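Local coordinates for protein beta subunit of photoactivated adenylyl cyclase (Beggiatoa sp. PS, PDB 5M2A) that makes cyclic AMP from ATP under blue light, probably by coupling a flavin-binding BLUF photosensor to a class III nucleotidyl cyclase domain, at residues M4-L18 with D72-I86. Numbering follows the deposited sequence.
Sequences MMKRLVYISKISGHL and DRHTNILCLKTEYDI. With FMN (flavin mononucleotide), chain F.
Arg7 and Glu83 face each other as a hydrogen-bonded pair where strand 5-14 runs antiparallel to strand 77-83 in the BLUF sheet. From CB, the Arg7 chain leaves anti to the backbone N (chi1 176°); CD comes within 4.1 Å of Glu83 OE1, and the bend at chi3 turns NE toward it. NE then gives OE1 a 3.1 Å salt-bridged hydrogen bond from above the carboxylate plane, whereas NH2 reaches OE2 weakly; the two flat groups are turned 70° apart. NH1 touches Ile86 CD1 at 3.3 Å and is salt-bridged to Glu55, while Ile86 CG2 lies over one guanidinium face. A leucine in place of Arg7 would probably leave Glu83 and Glu55 without their shared counter-charge. Farther along, Leu80 N and, weakly, Lys81 N both address Val9 O, a classic beta bulge. Beyond it Ser12 OG is hydrogen-bonded to His74 ND1 at the ring edge, 2.9 Å away, and His74 NE2 to Ile68 O. FMN C8M sits over the centre of one His74 face, and Tyr10 OH, bonded to Gln52, lies 3.4 Å from FMN C6. Strand 5-14 thus links a charged cluster to the flavin pocket, where strand 74-75 pairs with it and both imidazole nitrogens are engaged, probably fixing the ring's rotation.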
ATOM      1  N   MET A   4     -35.086   5.899  13.489  1.00 78.46           N
ATOM      2  CA  MET A   4     -34.091   4.956  12.987  1.00 74.73           C
ATOM      3  C   MET A   4     -32.813   5.004  13.826  1.00 67.79           C
ATOM      4  O   MET A   4     -32.381   6.075  14.249  1.00 67.47           O
ATOM      5  CB  MET A   4     -33.769   5.242  11.520  1.00 79.48           C
ATOM      6  CG  MET A   4     -32.744   4.295  10.917  1.00 82.36           C
ATOM      7  SD  MET A   4     -32.363   4.645   9.192  1.00 89.33           S
ATOM      8  CE  MET A   4     -33.956   4.341   8.430  1.00 91.25           C
ATOM      9  N   MET A   5     -32.209   3.841  14.058  1.00 64.60           N
ATOM     10  CA  MET A   5     -31.021   3.723  14.891  1.00 57.04           C
ATOM     11  C   MET A   5     -29.829   3.204  14.094  1.00 52.97           C
ATOM     12  O   MET A   5     -29.974   2.506  13.087  1.00 56.28           O
ATOM     13  CB  MET A   5     -31.275   2.792  16.080  1.00 55.50           C
ATOM     14  CG  MET A   5     -32.287   3.301  17.086  1.00 60.44           C
ATOM     15  SD  MET A   5     -32.355   2.200  18.510  1.00 58.78           S
ATOM     16  CE  MET A   5     -32.976   0.705  17.742  1.00 60.03           C
ATOM     17  N   LYS A   6     -28.636   3.546  14.576  1.00 44.16           N
ATOM     18  CA  LYS A   6     -27.392   3.080  13.980  1.00 41.87           C
ATOM     19  C   LYS A   6     -26.455   2.599  15.080  1.00 39.78           C
ATOM     20  O   LYS A   6     -26.664   2.863  16.266  1.00 39.06           O
ATOM     21  CB  LYS A   6     -26.707   4.180  13.162  1.00 46.34           C
ATOM     22  CG  LYS A   6     -26.183   5.313  14.020  1.00 51.07           C
ATOM     23  CD  LYS A   6     -25.667   6.463  13.184  1.00 57.10           C
ATOM     24  CE  LYS A   6     -24.439   6.071  12.392  1.00 56.81           C
ATOM     25  NZ  LYS A   6     -23.986   7.191  11.529  1.00 60.89           N
ATOM     26  N   ARG A   7     -25.409   1.889  14.668  1.00 39.09           N
ATOM     27  CA  ARG A   7     -24.398   1.400  15.593  1.00 36.93           C
ATOM     28  C   ARG A   7     -23.036   1.567  14.943  1.00 39.38           C
ATOM     29  O   ARG A   7     -22.834   1.147  13.798  1.00 41.92           O
ATOM     30  CB  ARG A   7     -24.651  -0.061  15.970  1.00 38.23           C
ATOM     31  CG  ARG A   7     -23.594  -0.682  16.867  1.00 38.23           C
ATOM     32  CD  ARG A   7     -24.113  -1.960  17.510  1.00 45.60           C
ATOM     33  NE  ARG A   7     -24.699  -2.869  16.531  1.00 51.96           N
ATOM     34  CZ  ARG A   7     -25.984  -3.206  16.493  1.00 56.79           C
ATOM     35  NH1 ARG A   7     -26.828  -2.720  17.392  1.00 55.27           N
ATOM     36  NH2 ARG A   7     -26.424  -4.038  15.559  1.00 59.39           N
ATOM     37  N   LEU A   8     -22.110   2.187  15.665  1.00 35.42           N
ATOM     38  CA  LEU A   8     -20.756   2.369  15.176  1.00 33.09           C
ATOM     39  C   LEU A   8     -19.757   1.763  16.153  1.00 31.84           C
ATOM     40  O   LEU A   8     -19.996   1.678  17.359  1.00 27.17           O
ATOM     41  CB  LEU A   8     -20.439   3.853  14.926  1.00 35.03           C
ATOM     42  CG  LEU A   8     -20.406   4.904  16.038  1.00 42.66           C
ATOM     43  CD1 LEU A   8     -19.088   4.879  16.804  1.00 47.07           C
ATOM     44  CD2 LEU A   8     -20.640   6.287  15.445  1.00 42.40           C
ATOM     45  N   VAL A   9     -18.618   1.344  15.612  1.00 26.15           N
ATOM     46  CA  VAL A   9     -17.544   0.778  16.410  1.00 23.19           C
ATOM     47  C   VAL A   9     -16.264   1.454  15.967  1.00 25.48           C
ATOM     48  O   VAL A   9     -16.054   1.647  14.765  1.00 26.00           O
ATOM     49  CB  VAL A   9     -17.438  -0.748  16.235  1.00 31.10           C
ATOM     50  CG1 VAL A   9     -16.382  -1.319  17.172  1.00 26.48           C
ATOM     51  CG2 VAL A   9     -18.784  -1.415  16.471  1.00 36.44           C
ATOM     52  N   TYR A  10     -15.432   1.842  16.927  1.00 24.82           N
ATOM     53  CA  TYR A  10     -14.175   2.497  16.607  1.00 24.90           C
ATOM     54  C   TYR A  10     -13.104   2.031  17.575  1.00 23.07           C
ATOM     55  O   TYR A  10     -13.390   1.518  18.660  1.00 23.28           O
ATOM     56  CB  TYR A  10     -14.301   4.036  16.636  1.00 23.63           C
ATOM     57  CG  TYR A  10     -14.380   4.655  18.014  1.00 24.70           C
ATOM     58  CD1 TYR A  10     -13.232   4.905  18.760  1.00 25.67           C
ATOM     59  CD2 TYR A  10     -15.606   5.002  18.566  1.00 25.97           C
ATOM     60  CE1 TYR A  10     -13.306   5.468  20.024  1.00 29.79           C
ATOM     61  CE2 TYR A  10     -15.688   5.569  19.824  1.00 33.22           C
ATOM     62  CZ  TYR A  10     -14.536   5.799  20.551  1.00 31.46           C
ATOM     63  OH  TYR A  10     -14.611   6.361  21.807  1.00 31.41           O
ATOM     64  N   ILE A  11     -11.855   2.223  17.159  1.00 21.84           N
ATOM     65  CA  ILE A  11     -10.703   2.015  18.018  1.00 23.35           C
ATOM     66  C   ILE A  11      -9.912   3.315  18.088  1.00 26.69           C
ATOM     67  O   ILE A  11      -9.994   4.178  17.207  1.00 27.57           O
ATOM     68  CB  ILE A  11      -9.813   0.866  17.524  1.00 25.81           C
ATOM     69  CG1 ILE A  11      -9.385   1.122  16.083  1.00 25.14           C
ATOM     70  CG2 ILE A  11     -10.555  -0.442  17.622  1.00 25.43           C
ATOM     71  CD1 ILE A  11      -8.520   0.025  15.520  1.00 28.89           C
ATOM     72  N   SER A  12      -9.137   3.448  19.157  1.00 25.88           N
ATOM     73  CA  SER A  12      -8.346   4.652  19.354  1.00 28.08           C
ATOM     74  C   SER A  12      -7.147   4.328  20.228  1.00 31.58           C
ATOM     75  O   SER A  12      -7.100   3.299  20.906  1.00 27.11           O
ATOM     76  CB  SER A  12      -9.180   5.771  19.978  1.00 26.18           C
ATOM     77  OG  SER A  12      -9.455   5.485  21.335  1.00 29.06           O
ATOM     78  N   LYS A  13      -6.172   5.229  20.192  1.00 36.45           N
ATOM     79  CA  LYS A  13      -4.998   5.172  21.050  1.00 39.99           C
ATOM     80  C   LYS A  13      -5.205   6.093  22.240  1.00 40.36           C
ATOM     81  O   LYS A  13      -5.500   7.278  22.066  1.00 42.28           O
ATOM     82  CB  LYS A  13      -3.737   5.582  20.285  1.00 44.08           C
ATOM     83  CG  LYS A  13      -2.462   5.477  21.096  1.00 58.30           C
ATOM     84  CD  LYS A  13      -1.243   5.853  20.258  1.00 63.35           C
ATOM     85  CE  LYS A  13       0.036   5.775  21.068  1.00 60.31           C
ATOM     86  NZ  LYS A  13       1.242   6.139  20.266  1.00 68.34           N
ATOM     87  N   ILE A  14      -5.051   5.545  23.441  1.00 38.23           N
ATOM     88  CA  ILE A  14      -5.164   6.347  24.653  1.00 42.77           C
ATOM     89  C   ILE A  14      -4.012   7.341  24.703  1.00 49.07           C
ATOM     90  O   ILE A  14      -2.841   6.963  24.578  1.00 54.30           O
ATOM     91  CB  ILE A  14      -5.175   5.440  25.891  1.00 40.58           C
ATOM     92  CG1 ILE A  14      -6.231   4.344  25.725  1.00 38.58           C
ATOM     93  CG2 ILE A  14      -5.408   6.260  27.143  1.00 46.04           C
ATOM     94  CD1 ILE A  14      -6.243   3.329  26.851  1.00 39.98           C
ATOM     95  N   SER A  15      -4.342   8.619  24.889  1.00 57.19           N
ATOM     96  CA  SER A  15      -3.329   9.670  24.935  1.00 64.08           C
ATOM     97  C   SER A  15      -2.507   9.550  26.213  1.00 69.95           C
ATOM     98  O   SER A  15      -3.048   9.656  27.318  1.00 74.65           O
ATOM     99  CB  SER A  15      -3.986  11.045  24.859  1.00 66.64           C
ATOM    100  OG  SER A  15      -4.624  11.247  23.611  1.00 66.24           O
ATOM    101  N   GLY A  16      -1.200   9.344  26.061  1.00 72.03           N
ATOM    102  CA  GLY A  16      -0.314   9.196  27.200  1.00 79.78           C
ATOM    103  C   GLY A  16      -0.738   8.045  28.092  1.00 82.69           C
ATOM    104  O   GLY A  16      -1.327   7.054  27.646  1.00 82.09           O
ATOM    105  N   HIS A  17      -0.434   8.176  29.380  1.00 84.15           N
ATOM    106  CA  HIS A  17      -0.893   7.230  30.387  1.00 86.09           C
ATOM    107  C   HIS A  17      -2.110   7.824  31.084  1.00 84.47           C
ATOM    108  O   HIS A  17      -2.031   8.916  31.658  1.00 85.60           O
ATOM    109  CB  HIS A  17       0.209   6.912  31.398  1.00 93.18           C
ATOM    110  CG  HIS A  17      -0.139   5.793  32.332  1.00 98.30           C
ATOM    111  ND1 HIS A  17      -1.064   5.929  33.346  1.00101.91           N
ATOM    112  CD2 HIS A  17       0.309   4.517  32.401  1.00 99.34           C
ATOM    113  CE1 HIS A  17      -1.167   4.786  34.001  1.00101.86           C
ATOM    114  NE2 HIS A  17      -0.345   3.913  33.449  1.00100.52           N
ATOM    115  N   LEU A  18      -3.228   7.108  31.029  1.00 80.10           N
ATOM    116  CA  LEU A  18      -4.498   7.578  31.566  1.00 78.32           C
ATOM    117  C   LEU A  18      -4.826   6.804  32.835  1.00 79.60           C
ATOM    118  O   LEU A  18      -4.811   5.569  32.835  1.00 76.86           O
ATOM    119  CB  LEU A  18      -5.615   7.415  30.533  1.00 76.75           C
ATOM    120  CG  LEU A  18      -6.747   8.442  30.547  1.00 79.02           C
ATOM    121  CD1 LEU A  18      -6.204   9.851  30.346  1.00 81.70           C
ATOM    122  CD2 LEU A  18      -7.777   8.105  29.477  1.00 75.07           C
ATOM    123  N   ASP A  72      -9.524  15.100  24.099  1.00 62.21           N
ATOM    124  CA  ASP A  72      -8.077  15.160  24.283  1.00 64.83           C
ATOM    125  C   ASP A  72      -7.479  13.846  24.768  1.00 52.68           C
ATOM    126  O   ASP A  72      -6.258  13.678  24.697  1.00 50.73           O
ATOM    127  CB  ASP A  72      -7.718  16.255  25.292  1.00 77.89           C
ATOM    128  CG  ASP A  72      -7.640  17.632  24.666  1.00 89.32           C
ATOM    129  OD1 ASP A  72      -6.546  18.006  24.193  1.00 94.89           O
ATOM    130  OD2 ASP A  72      -8.667  18.343  24.655  1.00 92.65           O
ATOM    131  N   ARG A  73      -8.292  12.925  25.271  1.00 50.38           N
ATOM    132  CA  ARG A  73      -7.780  11.757  25.974  1.00 45.50           C
ATOM    133  C   ARG A  73      -7.468  10.585  25.055  1.00 47.98           C
ATOM    134  O   ARG A  73      -6.985   9.554  25.535  1.00 47.24           O
ATOM    135  CB  ARG A  73      -8.775  11.331  27.062  1.00 47.86           C
ATOM    136  CG  ARG A  73      -8.811  12.290  28.249  1.00 51.85           C
ATOM    137  CD  ARG A  73     -10.017  12.054  29.158  1.00 52.78           C
ATOM    138  NE  ARG A  73     -11.250  12.575  28.571  1.00 54.46           N
ATOM    139  CZ  ARG A  73     -12.386  12.745  29.241  1.00 55.92           C
ATOM    140  NH1 ARG A  73     -12.450  12.437  30.529  1.00 59.43           N
ATOM    141  NH2 ARG A  73     -13.458  13.230  28.625  1.00 50.04           N
ATOM    142  N   HIS A  74      -7.711  10.711  23.754  1.00 44.40           N
ATOM    143  CA  HIS A  74      -7.315   9.655  22.836  1.00 40.31           C
ATOM    144  C   HIS A  74      -7.015  10.256  21.469  1.00 41.56           C
ATOM    145  O   HIS A  74      -7.339  11.414  21.188  1.00 39.45           O
ATOM    146  CB  HIS A  74      -8.377   8.543  22.757  1.00 38.35           C
ATOM    147  CG  HIS A  74      -9.706   8.994  22.234  1.00 41.37           C
ATOM    148  ND1 HIS A  74     -10.649   8.109  21.757  1.00 36.90           N
ATOM    149  CD2 HIS A  74     -10.254  10.227  22.114  1.00 43.41           C
ATOM    150  CE1 HIS A  74     -11.719   8.776  21.364  1.00 37.17           C
ATOM    151  NE2 HIS A  74     -11.506  10.063  21.571  1.00 43.19           N
ATOM    152  N   THR A  75      -6.362   9.457  20.628  1.00 43.55           N
ATOM    153  CA  THR A  75      -5.867   9.918  19.340  1.00 45.44           C
ATOM    154  C   THR A  75      -5.846   8.733  18.385  1.00 39.82           C
ATOM    155  O   THR A  75      -6.142   7.601  18.773  1.00 35.49           O
ATOM    156  CB  THR A  75      -4.477  10.551  19.479  1.00 49.82           C
ATOM    157  OG1 THR A  75      -4.112  11.181  18.244  1.00 51.38           O
ATOM    158  CG2 THR A  75      -3.447   9.485  19.821  1.00 46.65           C
ATOM    159  N   ASN A  76      -5.477   9.000  17.129  1.00 36.78           N
ATOM    160  CA  ASN A  76      -5.476   7.985  16.070  0.50 33.41           C
ATOM    161  C   ASN A  76      -6.793   7.213  16.066  1.00 35.15           C
ATOM    162  O   ASN A  76      -6.835   5.982  16.155  1.00 30.14           O
ATOM    163  CB  ASN A  76      -4.280   7.040  16.206  0.50 33.70           C
ATOM    164  CG  ASN A  76      -4.045   6.204  14.952  0.50 35.48           C
ATOM    165  OD1 ASN A  76      -3.437   5.130  15.000  0.50 36.04           O
ATOM    166  ND2 ASN A  76      -4.541   6.693  13.820  0.50 42.22           N
ATOM    167  N   ILE A  77      -7.885   7.959  15.965  1.00 37.19           N
ATOM    168  CA  ILE A  77      -9.217   7.365  16.017  1.00 37.62           C
ATOM    169  C   ILE A  77      -9.589   6.828  14.642  1.00 34.21           C
ATOM    170  O   ILE A  77      -9.500   7.540  13.635  1.00 36.17           O
ATOM    171  CB  ILE A  77     -10.244   8.394  16.511  1.00 38.56           C
ATOM    172  CG1 ILE A  77      -9.842   8.913  17.894  1.00 31.82           C
ATOM    173  CG2 ILE A  77     -11.640   7.776  16.527  1.00 34.33           C
ATOM    174  CD1 ILE A  77     -10.560  10.185  18.298  1.00 39.85           C
ATOM    175  N   LEU A  78     -10.012   5.567  14.595  1.00 27.67           N
ATOM    176  CA  LEU A  78     -10.459   4.947  13.353  1.00 24.68           C
ATOM    177  C   LEU A  78     -11.789   4.260  13.615  1.00 28.13           C
ATOM    178  O   LEU A  78     -11.860   3.304  14.396  1.00 25.06           O
ATOM    179  CB  LEU A  78      -9.428   3.958  12.809  1.00 25.27           C
ATOM    180  CG  LEU A  78      -9.880   3.169  11.577  1.00 32.09           C
ATOM    181  CD1 LEU A  78     -10.185   4.098  10.418  1.00 32.86           C
ATOM    182  CD2 LEU A  78      -8.848   2.128  11.165  1.00 33.21           C
ATOM    183  N   CYS A  79     -12.840   4.752  12.969  1.00 26.78           N
ATOM    184  CA  CYS A  79     -14.121   4.064  12.995  1.00 27.47           C
ATOM    185  C   CYS A  79     -14.060   2.864  12.059  1.00 30.31           C
ATOM    186  O   CYS A  79     -13.739   3.009  10.874  1.00 32.68           O
ATOM    187  CB  CYS A  79     -15.249   5.010  12.588  1.00 32.57           C
ATOM    188  SG  CYS A  79     -16.883   4.239  12.633  1.00 36.26           S
ATOM    189  N   LEU A  80     -14.371   1.682  12.593  1.00 25.34           N
ATOM    190  CA  LEU A  80     -14.198   0.427  11.871  1.00 31.47           C
ATOM    191  C   LEU A  80     -15.462  -0.069  11.196  1.00 29.40           C
ATOM    192  O   LEU A  80     -15.379  -0.783  10.190  1.00 31.39           O
ATOM    193  CB  LEU A  80     -13.709  -0.670  12.818  1.00 33.49           C
ATOM    194  CG  LEU A  80     -12.332  -0.481  13.438  1.00 33.55           C
ATOM    195  CD1 LEU A  80     -12.071  -1.643  14.370  1.00 37.36           C
ATOM    196  CD2 LEU A  80     -11.273  -0.394  12.353  1.00 29.52           C
ATOM    197  N   LYS A  81     -16.624   0.282  11.724  1.00 26.38           N
ATOM    198  CA  LYS A  81     -17.851  -0.292  11.209  1.00 28.76           C
ATOM    199  C   LYS A  81     -18.996   0.623  11.594  1.00 33.82           C
ATOM    200  O   LYS A  81     -19.028   1.156  12.705  1.00 36.72           O
ATOM    201  CB  LYS A  81     -18.076  -1.710  11.756  1.00 32.59           C
ATOM    202  CG  LYS A  81     -19.415  -2.327  11.368  1.00 44.06           C
ATOM    203  CD  LYS A  81     -19.714  -3.582  12.177  1.00 53.24           C
ATOM    204  CE  LYS A  81     -19.024  -4.810  11.608  1.00 57.64           C
ATOM    205  NZ  LYS A  81     -19.276  -6.020  12.449  1.00 56.11           N
ATOM    206  N   THR A  82     -19.918   0.811  10.661  1.00 32.88           N
ATOM    207  CA  THR A  82     -21.159   1.522  10.928  1.00 39.14           C
ATOM    208  C   THR A  82     -22.295   0.683  10.374  1.00 44.89           C
ATOM    209  O   THR A  82     -22.305   0.360   9.183  1.00 42.44           O
ATOM    210  CB  THR A  82     -21.155   2.919  10.303  1.00 44.69           C
ATOM    211  OG1 THR A  82     -20.051   3.667  10.821  1.00 46.34           O
ATOM    212  CG2 THR A  82     -22.430   3.650  10.644  1.00 50.11           C
ATOM    213  N   GLU A  83     -23.232   0.316  11.242  1.00 44.78           N
ATOM    214  CA  GLU A  83     -24.433  -0.410  10.855  1.00 47.28           C
ATOM    215  C   GLU A  83     -25.600   0.566  10.860  1.00 54.33           C
ATOM    216  O   GLU A  83     -25.865   1.217  11.876  1.00 54.92           O
ATOM    217  CB  GLU A  83     -24.705  -1.575  11.804  1.00 49.20           C
ATOM    218  CG  GLU A  83     -23.677  -2.684  11.754  1.00 46.41           C
ATOM    219  CD  GLU A  83     -23.884  -3.706  12.860  1.00 49.22           C
ATOM    220  OE1 GLU A  83     -23.175  -3.625  13.887  1.00 43.11           O
ATOM    221  OE2 GLU A  83     -24.770  -4.578  12.707  1.00 53.89           O
ATOM    222  N   TYR A  84     -26.286   0.676   9.729  1.00 53.81           N
ATOM    223  CA  TYR A  84     -27.408   1.590   9.595  1.00 59.16           C
ATOM    224  C   TYR A  84     -28.725   0.836   9.700  1.00 58.01           C
ATOM    225  O   TYR A  84     -28.810  -0.353   9.376  1.00 59.31           O
ATOM    226  CB  TYR A  84     -27.340   2.343   8.266  1.00 65.16           C
ATOM    227  CG  TYR A  84     -26.196   3.330   8.185  1.00 66.77           C
ATOM    228  CD1 TYR A  84     -26.324   4.612   8.702  1.00 67.06           C
ATOM    229  CD2 TYR A  84     -24.988   2.978   7.595  1.00 62.72           C
ATOM    230  CE1 TYR A  84     -25.287   5.519   8.632  1.00 64.11           C
ATOM    231  CE2 TYR A  84     -23.943   3.880   7.520  1.00 63.59           C
ATOM    232  CZ  TYR A  84     -24.099   5.150   8.040  1.00 64.04           C
ATOM    233  OH  TYR A  84     -23.061   6.054   7.974  1.00 65.70           O
ATOM    234  N   ASP A  85     -29.752   1.545  10.168  1.00 57.21           N
ATOM    235  CA  ASP A  85     -31.112   1.016  10.265  1.00 65.13           C
ATOM    236  C   ASP A  85     -31.137  -0.303  11.040  1.00 64.38           C
ATOM    237  O   ASP A  85     -31.738  -1.294  10.617  1.00 66.92           O
ATOM    238  CB  ASP A  85     -31.729   0.853   8.874  1.00 72.32           C
ATOM    239  CG  ASP A  85     -33.248   0.782   8.906  1.00 82.83           C
ATOM    240  OD1 ASP A  85     -33.819   0.470   9.973  1.00 84.45           O
ATOM    241  OD2 ASP A  85     -33.874   1.040   7.857  1.00 90.49           O
ATOM    242  N   ILE A  86     -30.470  -0.311  12.191  1.00 59.61           N
ATOM    243  CA  ILE A  86     -30.384  -1.519  13.003  1.00 54.25           C
ATOM    244  C   ILE A  86     -31.744  -1.821  13.615  1.00 53.34           C
ATOM    245  O   ILE A  86     -32.504  -0.922  13.993  1.00 55.30           O
ATOM    246  CB  ILE A  86     -29.299  -1.389  14.089  1.00 49.79           C
ATOM    247  CG1 ILE A  86     -29.645  -0.260  15.064  1.00 56.81           C
ATOM    248  CG2 ILE A  86     -27.936  -1.158  13.459  1.00 42.36           C
ATOM    249  CD1 ILE A  86     -28.986  -0.392  16.418  1.00 52.56           C
TER
HETATM  250  N1  FMN F 404     -19.151  11.005  26.298  1.00 44.27           N
HETATM  251  C2  FMN F 404     -20.469  10.594  26.246  1.00 43.59           C
HETATM  252  O2  FMN F 404     -21.368  11.381  26.519  1.00 46.12           O
HETATM  253  N3  FMN F 404     -20.786   9.304  25.872  1.00 42.57           N
HETATM  254  C4  FMN F 404     -19.779   8.416  25.554  1.00 39.50           C
HETATM  255  O4  FMN F 404     -20.054   7.263  25.225  1.00 38.65           O
HETATM  256  C4A FMN F 404     -18.456   8.822  25.608  1.00 39.49           C
HETATM  257  N5  FMN F 404     -17.467   7.923  25.291  1.00 35.78           N
HETATM  258  C5A FMN F 404     -16.154   8.312  25.337  1.00 39.03           C
HETATM  259  C6  FMN F 404     -15.168   7.394  25.013  1.00 38.31           C
HETATM  260  C7  FMN F 404     -13.835   7.771  25.056  1.00 39.50           C
HETATM  261  C7M FMN F 404     -12.787   6.759  24.703  1.00 41.51           C
HETATM  262  C8  FMN F 404     -13.491   9.069  25.427  1.00 42.31           C
HETATM  263  C8M FMN F 404     -12.054   9.489  25.478  1.00 40.06           C
HETATM  264  C9  FMN F 404     -14.483   9.991  25.752  1.00 43.19           C
HETATM  265  C9A FMN F 404     -15.819   9.613  25.705  1.00 43.17           C
HETATM  266  N10 FMN F 404     -16.809  10.521  26.023  1.00 45.32           N
HETATM  267  C10 FMN F 404     -18.134  10.125  25.980  1.00 43.26           C
HETATM  268  C1' FMN F 404     -16.419  11.914  26.440  1.00 47.91           C
HETATM  269  C2' FMN F 404     -16.833  13.004  25.460  1.00 48.57           C
HETATM  270  O2' FMN F 404     -15.813  13.180  24.505  1.00 47.34           O
HETATM  271  C3' FMN F 404     -17.033  14.301  26.233  1.00 53.09           C
HETATM  272  O3' FMN F 404     -15.920  14.506  27.079  1.00 49.53           O
HETATM  273  C4' FMN F 404     -18.301  14.226  27.078  1.00 60.02           C
HETATM  274  O4' FMN F 404     -19.410  13.985  26.242  1.00 54.13           O
HETATM  275  C5' FMN F 404     -18.533  15.518  27.852  1.00 72.30           C
HETATM  276  O5' FMN F 404     -18.661  16.579  26.934  1.00 79.58           O
HETATM  277  P   FMN F 404     -19.161  18.029  27.418  1.00 84.82           P
HETATM  278  O1P FMN F 404     -20.665  17.986  27.549  1.00 84.21           O
HETATM  279  O2P FMN F 404     -18.538  18.351  28.759  1.00 86.50           O
HETATM  280  O3P FMN F 404     -18.754  19.062  26.392  1.00 86.10           O
HETATM  281  O   HOH W   1     -33.308   1.825  13.152  1.00 53.34           O